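Local coordinates for putative signal recognition particle protein (Chaetomium thermophilum, PDB 5CK4), which forms the beta subunit of the signal recognition particle receptor, an Arf-like GTPase associated with secretory membranes that binds GDP and GTP, at residues S21-G26 with G124-H129. Numbering follows the deposited sequence.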
# COMPACT_ATOMS: atom_id res chain seq x y z
N SER A 21 -2.92 -12.65 -4.71
CA SER A 21 -2.23 -11.45 -5.17
C SER A 21 -1.95 -10.41 -4.09
O SER A 21 -2.72 -10.22 -3.15
CB SER A 21 -3.06 -10.77 -6.28
OG SER A 21 -2.79 -11.33 -7.55
N VAL A 22 -0.83 -9.71 -4.26
CA VAL A 22 -0.51 -8.54 -3.46
C VAL A 22 -0.30 -7.36 -4.41
O VAL A 22 0.60 -7.38 -5.25
CB VAL A 22 0.74 -8.80 -2.59
CG1 VAL A 22 1.17 -7.55 -1.83
CG2 VAL A 22 0.49 -9.99 -1.63
N LEU A 23 -1.14 -6.33 -4.30
CA LEU A 23 -0.98 -5.13 -5.12
C LEU A 23 0.18 -4.28 -4.64
O LEU A 23 0.25 -3.89 -3.47
CB LEU A 23 -2.25 -4.27 -5.16
CG LEU A 23 -3.37 -4.68 -6.12
CD1 LEU A 23 -4.57 -3.77 -5.94
CD2 LEU A 23 -2.89 -4.66 -7.57
N LEU A 24 1.08 -3.96 -5.56
CA LEU A 24 2.19 -3.07 -5.27
C LEU A 24 1.83 -1.69 -5.82
O LEU A 24 1.73 -1.50 -7.03
CB LEU A 24 3.46 -3.64 -5.90
CG LEU A 24 4.75 -2.81 -5.73
CD1 LEU A 24 5.03 -2.59 -4.26
CD2 LEU A 24 5.92 -3.50 -6.43
N ILE A 25 1.62 -0.73 -4.92
CA ILE A 25 1.06 0.58 -5.24
C ILE A 25 2.05 1.66 -4.77
O ILE A 25 2.71 1.48 -3.75
CB ILE A 25 -0.26 0.80 -4.45
CG1 ILE A 25 -1.32 -0.21 -4.88
CG2 ILE A 25 -0.81 2.21 -4.64
CD1 ILE A 25 -2.64 -0.04 -4.11
N GLY A 26 2.13 2.78 -5.48
CA GLY A 26 2.92 3.91 -4.99
C GLY A 26 3.26 4.89 -6.10
O GLY A 26 3.08 4.58 -7.28
N GLY A 124 -6.66 5.65 -10.76
CA GLY A 124 -8.07 5.29 -10.64
C GLY A 124 -8.36 3.81 -10.80
O GLY A 124 -9.17 3.24 -10.07
N THR A 125 -7.69 3.18 -11.76
CA THR A 125 -7.83 1.75 -12.03
C THR A 125 -7.50 0.90 -10.81
O THR A 125 -8.19 -0.06 -10.50
CB THR A 125 -6.86 1.33 -13.13
OG1 THR A 125 -7.07 2.13 -14.29
CG2 THR A 125 -7.05 -0.14 -13.48
N THR A 126 -6.42 1.27 -10.14
CA THR A 126 -5.95 0.53 -8.97
C THR A 126 -6.92 0.69 -7.81
O THR A 126 -7.26 -0.27 -7.12
CB THR A 126 -4.57 1.03 -8.55
OG1 THR A 126 -3.65 0.87 -9.64
CG2 THR A 126 -4.06 0.25 -7.35
N LEU A 127 -7.39 1.92 -7.61
CA LEU A 127 -8.33 2.21 -6.54
C LEU A 127 -9.64 1.43 -6.70
O LEU A 127 -10.28 1.09 -5.70
CB LEU A 127 -8.60 3.72 -6.46
CG LEU A 127 -7.44 4.66 -6.09
CD1 LEU A 127 -7.90 6.11 -6.13
CD2 LEU A 127 -6.84 4.32 -4.72
N GLN A 128 -10.03 1.14 -7.94
CA GLN A 128 -11.28 0.42 -8.19
C GLN A 128 -11.24 -0.99 -7.61
O GLN A 128 -12.24 -1.47 -7.10
CB GLN A 128 -11.62 0.38 -9.68
CG GLN A 128 -11.88 1.75 -10.28
CD GLN A 128 -12.71 2.64 -9.38
OE1 GLN A 128 -13.92 2.45 -9.24
NE2 GLN A 128 -12.07 3.64 -8.77
N HIS A 129 -10.08 -1.64 -7.68
CA HIS A 129 -9.90 -2.94 -7.04
C HIS A 129 -10.14 -2.88 -5.53
O HIS A 129 -10.63 -3.83 -4.93
CB HIS A 129 -8.49 -3.49 -7.31
CG HIS A 129 -8.20 -3.76 -8.75
ND1 HIS A 129 -8.99 -4.58 -9.53
CD2 HIS A 129 -7.20 -3.34 -9.55
CE1 HIS A 129 -8.49 -4.64 -10.75
NE2 HIS A 129 -7.40 -3.90 -10.79
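Ile25 and Thr126 meet methyl to methyl at the closest approach between residues 21-26 and 124-129. Followed outward, Ile25 starts with a CB 4.8 Å from Thr126 CG2, not yet in contact. CG1 comes next, anti to the carbonyl carbon (chi1 -64°), and lies 3.7 Å from Thr126 CG2. CD1 then lies 3.5 Å from Thr126 CG2, so two successive carbons run alongside one methyl, the side chains passing in opposite directions. Thr126 turns its methyl to the strand by setting CG2 anti to the backbone N.

Leu23, two residues earlier on the same strand face, extends the patch: its CD1 sits 4.2 Å from His129 CB and 4.3 Å from Thr126 CG2. Leu23 and His129 cross nearly at right angles; the ring's NE2 is hydrogen-bonded to Tyr97 OH. No hydrogen bond joins the two segments, and only 149 Å² is buried between them.

The axes of strand 21-25 and helix segment 124-129 approach to 10.7 Å, at 148° between their directions, roughly antiparallel. Strand 21-25 leads into the P-loop, and helix 123-131 follows the loop containing Gly118, consistent with the switch II region of an Arf-like GTPase. The helix thus packs on the central sheet, where strands 112-115 and 159-170 pair in parallel with 21-25, while Tyr188 and Val192 of helix 180-201 also touch Ile25.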